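Local coordinates for protein type-2Aa cytolytic delta-endotoxin (Bacillus thuringiensis serovar kyushuensis, PDB 1CBY) that kills the larvae of dipteran insects by making pores in the epithelial cell membrane of the midgut, once its dimeric protoxin has been processed to the monomeric toxin, at residues I54-H59 against A182-L187; I83-G86 against A91-K94. All coordinates share one frame; numbering follows the deposited sequence.

Contact 1 of 2, residues I54-H59 against A182-L187; sequences INQALH and AVMAVL
Met184 reaches out from strand 183-195 and sets its thioether against the turn of helix 54-63 at Ala57. The dense part of the contact is here: Met184 SD lies 3.8 Å from Ala57 CA. Met184 CE meets Ala57 CB at 3.9 Å. CG stands anti to the backbone N of Met184 (chi1 175°) and chi2 is also extended, which carries the sulfur well off the strand; the bend at chi3 (-84°) then swings the methyl alongside Ala57. Ser174 of the neighbouring strand and Val49 and Tyr53 close in on the methionine as well. In this Cyt-family alpha/beta fold, helices cover a central, largely antiparallel sheet, and Met184 alone of the strand segment bridges to the helix. The approach of Gln56 to Met184 is the looser one. Its extended chain runs past Met184 in the opposite direction, with Gln56 CG 4.1 Å from Met184 SD. The amide is nonetheless firmly held elsewhere: OE1 accepts from the backbone N of His227, while NE2 serves Gln224 OE1 and Ala225 O, close to the C-terminal processing stop at Ser228. Farther round the helix, Asn55 is partly exposed, and its OD1 is hydrogen-bonded to Ser229 OG.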
ATOM      1  N   ILE A  54       8.003 -11.577 -10.027  1.00 34.85           N
ATOM      2  CA  ILE A  54       6.662 -11.303  -9.527  1.00 33.66           C
ATOM      3  C   ILE A  54       5.801 -12.557  -9.650  1.00 35.66           C
ATOM      4  O   ILE A  54       5.063 -12.902  -8.728  1.00 40.60           O
ATOM      5  CB  ILE A  54       6.014 -10.106 -10.281  1.00 29.99           C
ATOM      6  CG1 ILE A  54       6.676  -8.795  -9.832  1.00 28.58           C
ATOM      7  CG2 ILE A  54       4.502 -10.076 -10.059  1.00 27.59           C
ATOM      8  CD1 ILE A  54       6.249  -7.569 -10.612  1.00 18.49           C
ATOM      9  N   ASN A  55       5.947 -13.269 -10.764  1.00 36.04           N
ATOM     10  CA  ASN A  55       5.188 -14.492 -11.010  1.00 31.89           C
ATOM     11  C   ASN A  55       5.471 -15.508  -9.908  1.00 31.35           C
ATOM     12  O   ASN A  55       4.552 -16.111  -9.362  1.00 32.80           O
ATOM     13  CB  ASN A  55       5.565 -15.085 -12.368  1.00 37.45           C
ATOM     14  CG  ASN A  55       4.485 -15.998 -12.941  1.00 44.98           C
ATOM     15  OD1 ASN A  55       4.514 -16.317 -14.130  1.00 49.56           O
ATOM     16  ND2 ASN A  55       3.530 -16.410 -12.115  1.00 44.17           N
ATOM     17  N   GLN A  56       6.746 -15.677  -9.571  1.00 29.35           N
ATOM     18  CA  GLN A  56       7.152 -16.610  -8.526  1.00 24.88           C
ATOM     19  C   GLN A  56       6.544 -16.214  -7.188  1.00 21.60           C
ATOM     20  O   GLN A  56       6.034 -17.058  -6.450  1.00 21.46           O
ATOM     21  CB  GLN A  56       8.678 -16.645  -8.413  1.00 26.92           C
ATOM     22  CG  GLN A  56       9.210 -17.572  -7.330  1.00 27.96           C
ATOM     23  CD  GLN A  56      10.725 -17.625  -7.301  1.00 32.79           C
ATOM     24  OE1 GLN A  56      11.400 -16.905  -8.040  1.00 35.75           O
ATOM     25  NE2 GLN A  56      11.268 -18.480  -6.448  1.00 29.12           N
ATOM     26  N   ALA A  57       6.597 -14.924  -6.884  1.00 22.58           N
ATOM     27  CA  ALA A  57       6.051 -14.403  -5.638  1.00 24.94           C
ATOM     28  C   ALA A  57       4.544 -14.651  -5.550  1.00 27.49           C
ATOM     29  O   ALA A  57       4.025 -15.077  -4.512  1.00 24.79           O
ATOM     30  CB  ALA A  57       6.347 -12.912  -5.531  1.00 24.68           C
ATOM     31  N   LEU A  58       3.854 -14.395  -6.657  1.00 25.27           N
ATOM     32  CA  LEU A  58       2.413 -14.565  -6.738  1.00 24.29           C
ATOM     33  C   LEU A  58       2.037 -16.033  -6.542  1.00 28.19           C
ATOM     34  O   LEU A  58       1.041 -16.347  -5.881  1.00 28.06           O
ATOM     35  CB  LEU A  58       1.910 -14.036  -8.082  1.00 18.86           C
ATOM     36  CG  LEU A  58       0.555 -13.325  -8.104  1.00 28.72           C
ATOM     37  CD1 LEU A  58       0.377 -12.432  -6.881  1.00 27.96           C
ATOM     38  CD2 LEU A  58       0.445 -12.510  -9.377  1.00 26.79           C
ATOM     39  N   HIS A  59       2.846 -16.932  -7.089  1.00 26.51           N
ATOM     40  CA  HIS A  59       2.599 -18.357  -6.941  1.00 22.88           C
ATOM     41  C   HIS A  59       2.691 -18.741  -5.471  1.00 27.88           C
ATOM     42  O   HIS A  59       1.779 -19.362  -4.923  1.00 36.90           O
ATOM     43  CB  HIS A  59       3.606 -19.167  -7.748  1.00 13.43           C
ATOM     44  CG  HIS A  59       3.191 -19.398  -9.166  1.00 19.54           C
ATOM     45  ND1 HIS A  59       2.863 -18.360  -9.999  1.00 20.25           N
ATOM     46  CD2 HIS A  59       3.035 -20.573  -9.827  1.00 23.65           C
ATOM     47  CE1 HIS A  59       2.514 -18.918 -11.143  1.00 26.49           C
ATOM     48  NE2 HIS A  59       2.602 -20.256 -11.088  1.00 27.99           N
ATOM     49  N   ALA A 182      20.350 -15.996  -4.207  1.00 35.68           N
ATOM     50  CA  ALA A 182      19.770 -17.020  -5.073  1.00 39.07           C
ATOM     51  C   ALA A 182      18.378 -17.515  -4.688  1.00 43.46           C
ATOM     52  O   ALA A 182      17.844 -18.423  -5.331  1.00 47.93           O
ATOM     53  CB  ALA A 182      20.724 -18.202  -5.183  1.00 38.43           C
ATOM     54  N   VAL A 183      17.794 -16.945  -3.641  1.00 40.24           N
ATOM     55  CA  VAL A 183      16.466 -17.365  -3.216  1.00 33.94           C
ATOM     56  C   VAL A 183      15.557 -16.184  -2.944  1.00 34.76           C
ATOM     57  O   VAL A 183      16.015 -15.042  -2.850  1.00 32.74           O
ATOM     58  CB  VAL A 183      16.505 -18.236  -1.932  1.00 30.49           C
ATOM     59  CG1 VAL A 183      17.264 -19.528  -2.185  1.00 33.83           C
ATOM     60  CG2 VAL A 183      17.110 -17.457  -0.775  1.00 23.04           C
ATOM     61  N   MET A 184      14.262 -16.477  -2.860  1.00 32.91           N
ATOM     62  CA  MET A 184      13.236 -15.488  -2.560  1.00 27.81           C
ATOM     63  C   MET A 184      12.717 -15.871  -1.191  1.00 25.03           C
ATOM     64  O   MET A 184      12.619 -17.057  -0.875  1.00 28.20           O
ATOM     65  CB  MET A 184      12.090 -15.560  -3.569  1.00 28.86           C
ATOM     66  CG  MET A 184      10.935 -14.627  -3.235  1.00 29.84           C
ATOM     67  SD  MET A 184       9.614 -14.680  -4.439  1.00 27.89           S
ATOM     68  CE  MET A 184      10.219 -13.531  -5.679  1.00 21.28           C
ATOM     69  N   ALA A 185      12.423 -14.880  -0.364  1.00 25.36           N
ATOM     70  CA  ALA A 185      11.914 -15.147   0.973  1.00 31.38           C
ATOM     71  C   ALA A 185      10.426 -14.816   1.062  1.00 31.07           C
ATOM     72  O   ALA A 185      10.000 -13.736   0.646  1.00 33.78           O
ATOM     73  CB  ALA A 185      12.703 -14.351   2.002  1.00 32.83           C
ATOM     74  N   VAL A 186       9.637 -15.760   1.562  1.00 27.01           N
ATOM     75  CA  VAL A 186       8.200 -15.559   1.712  1.00 26.28           C
ATOM     76  C   VAL A 186       7.881 -15.664   3.187  1.00 24.94           C
ATOM     77  O   VAL A 186       8.421 -16.529   3.878  1.00 26.32           O
ATOM     78  CB  VAL A 186       7.396 -16.619   0.945  1.00 30.53           C
ATOM     79  CG1 VAL A 186       5.915 -16.303   1.016  1.00 30.67           C
ATOM     80  CG2 VAL A 186       7.849 -16.671  -0.499  1.00 32.45           C
ATOM     81  N   LEU A 187       6.991 -14.804   3.668  1.00 23.25           N
ATOM     82  CA  LEU A 187       6.642 -14.815   5.080  1.00 27.80           C
ATOM     83  C   LEU A 187       5.139 -14.684   5.353  1.00 28.44           C
ATOM     84  O   LEU A 187       4.599 -13.572   5.395  1.00 28.74           O
ATOM     85  CB  LEU A 187       7.392 -13.687   5.805  1.00 31.92           C
ATOM     86  CG  LEU A 187       7.825 -13.834   7.272  1.00 32.34           C
ATOM     87  CD1 LEU A 187       8.411 -12.516   7.740  1.00 29.04           C
ATOM     88  CD2 LEU A 187       6.668 -14.221   8.171  1.00 31.81           C
TER

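Contact 2 of 2, residues I83-G86 against A91-K94; sequences IANG and AIVK
Ile92 supplies more than half of the surface buried here, and its CD1 methyl does most of the touching. This methyl approaches the end of helix 77-84, where Ile92 CD1 lies 3.5 Å from Ala84 CB. Ile92 CG1 follows at 4.0 Å from Ala84 CB. The CB atoms of Ala84 and Ile92 point toward the opposite segment, making a small apolar contact where the two segments have their nearest CA atoms, 7.1 Å apart (Ala84 CA and Ile92 CA). With CG1 anti to its own carbonyl carbon (chi1 -60°) and chi2 extended at 178°, Ile92 sends CD1 out toward the helix end. The link is a short helix-to-strand connection of the Cyt alpha/beta fold: helix 77-84 ends, the chain turns, and strand 90-102 runs antiparallel to strand 210-225, to which Ala91, Val93 and Lys94 are joined by backbone hydrogen bonds. Ala84 also rests on Leu220 and Leu222, which lays the helix end against strand 210-225 of the sheet. Asn85, the first residue to leave helical geometry, forms the exposed margin. Its side chain crosses that of Ile92 at about a right angle. The ND2 branch of Asn85 is the one nearest Ile92 CD1, and Asn85 OD1 lies farther from that methyl, 3.9 Å from Ile92 CD1. Behind it the chain is turned by a backbone bond from Gly86 N to Ile83 O, 3.0 Å long.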
ATOM      1  N   ILE A  83       1.811 -27.274   3.582  1.00 47.23           N
ATOM      2  CA  ILE A  83       1.979 -26.600   2.297  1.00 44.80           C
ATOM      3  C   ILE A  83       3.449 -26.226   2.100  1.00 46.16           C
ATOM      4  O   ILE A  83       4.010 -26.429   1.023  1.00 47.83           O
ATOM      5  CB  ILE A  83       1.111 -25.318   2.220  1.00 39.75           C
ATOM      6  CG1 ILE A  83      -0.372 -25.681   2.315  1.00 30.36           C
ATOM      7  CG2 ILE A  83       1.394 -24.553   0.933  1.00 36.24           C
ATOM      8  CD1 ILE A  83      -1.287 -24.489   2.442  1.00 27.70           C
ATOM      9  N   ALA A  84       4.070 -25.710   3.157  1.00 45.68           N
ATOM     10  CA  ALA A  84       5.471 -25.302   3.120  1.00 46.41           C
ATOM     11  C   ALA A  84       6.388 -26.433   2.671  1.00 44.96           C
ATOM     12  O   ALA A  84       7.155 -26.283   1.720  1.00 45.66           O
ATOM     13  CB  ALA A  84       5.904 -24.794   4.483  1.00 45.23           C
ATOM     14  N   ASN A  85       6.280 -27.578   3.331  1.00 45.81           N
ATOM     15  CA  ASN A  85       7.109 -28.731   3.001  1.00 47.13           C
ATOM     16  C   ASN A  85       6.754 -29.385   1.672  1.00 43.17           C
ATOM     17  O   ASN A  85       7.262 -30.462   1.358  1.00 47.44           O
ATOM     18  CB  ASN A  85       7.057 -29.767   4.127  1.00 53.08           C
ATOM     19  CG  ASN A  85       7.766 -29.297   5.388  1.00 59.34           C
ATOM     20  OD1 ASN A  85       7.255 -29.447   6.497  1.00 62.46           O
ATOM     21  ND2 ASN A  85       8.950 -28.723   5.221  1.00 65.02           N
ATOM     22  N   GLY A  86       5.888 -28.737   0.896  1.00 39.09           N
ATOM     23  CA  GLY A  86       5.491 -29.275  -0.393  1.00 34.01           C
ATOM     24  C   GLY A  86       5.936 -28.407  -1.558  1.00 33.27           C
ATOM     25  O   GLY A  86       5.894 -28.841  -2.715  1.00 31.51           O
ATOM     26  N   ALA A  91      13.089 -24.181   1.278  1.00 36.21           N
ATOM     27  CA  ALA A  91      13.482 -24.628   2.606  1.00 35.81           C
ATOM     28  C   ALA A  91      12.883 -23.696   3.653  1.00 36.60           C
ATOM     29  O   ALA A  91      12.858 -22.478   3.464  1.00 39.56           O
ATOM     30  CB  ALA A  91      14.999 -24.646   2.727  1.00 37.46           C
ATOM     31  N   ILE A  92      12.378 -24.279   4.737  1.00 36.64           N
ATOM     32  CA  ILE A  92      11.774 -23.511   5.824  1.00 34.62           C
ATOM     33  C   ILE A  92      12.870 -23.004   6.750  1.00 33.76           C
ATOM     34  O   ILE A  92      13.524 -23.787   7.437  1.00 38.69           O
ATOM     35  CB  ILE A  92      10.780 -24.369   6.634  1.00 32.32           C
ATOM     36  CG1 ILE A  92       9.666 -24.880   5.722  1.00 34.07           C
ATOM     37  CG2 ILE A  92      10.197 -23.562   7.775  1.00 28.52           C
ATOM     38  CD1 ILE A  92       8.667 -25.759   6.425  1.00 40.76           C
ATOM     39  N   VAL A  93      13.067 -21.692   6.750  1.00 34.28           N
ATOM     40  CA  VAL A  93      14.093 -21.056   7.570  1.00 30.32           C
ATOM     41  C   VAL A  93      13.786 -21.055   9.062  1.00 35.42           C
ATOM     42  O   VAL A  93      14.552 -21.599   9.853  1.00 43.11           O
ATOM     43  CB  VAL A  93      14.355 -19.609   7.098  1.00 24.79           C
ATOM     44  CG1 VAL A  93      15.280 -18.892   8.056  1.00 25.53           C
ATOM     45  CG2 VAL A  93      14.957 -19.622   5.711  1.00 20.74           C
ATOM     46  N   LYS A  94      12.665 -20.456   9.446  1.00 37.46           N
ATOM     47  CA  LYS A  94      12.296 -20.364  10.853  1.00 38.29           C
ATOM     48  C   LYS A  94      10.779 -20.283  10.954  1.00 37.92           C
ATOM     49  O   LYS A  94      10.130 -19.748  10.056  1.00 45.17           O
ATOM     50  CB  LYS A  94      12.936 -19.100  11.447  1.00 46.59           C
ATOM     51  CG  LYS A  94      13.189 -19.113  12.951  1.00 56.32           C
ATOM     52  CD  LYS A  94      11.989 -18.619  13.749  1.00 65.57           C
ATOM     53  CE  LYS A  94      12.295 -18.604  15.243  1.00 67.44           C
ATOM     54  NZ  LYS A  94      11.172 -18.065  16.058  1.00 66.76           N
TER

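Overall arrangement
Both contacts set a helix against the same sheet, on one side of the chain's centre, and helices 54-63 and 77-84 follow each other in sequence. Contact 1 is buried and joins segments 123 residues apart; contact 2, nested within that long loop, links chain neighbours and is only partly buried. Their centres are 13 Å apart and their nearest atoms about 7 Å, without touching. Strand 210-225 pairs with both partner strands, 183-195 and 90-102, and so connects the two sites. Neither contact has a hydrogen bond across it: a thioether packs in the deeper one, the delta methyl of a beta-branched isoleucine in the shallower, each meeting an alanine and an amide-bearing side chain.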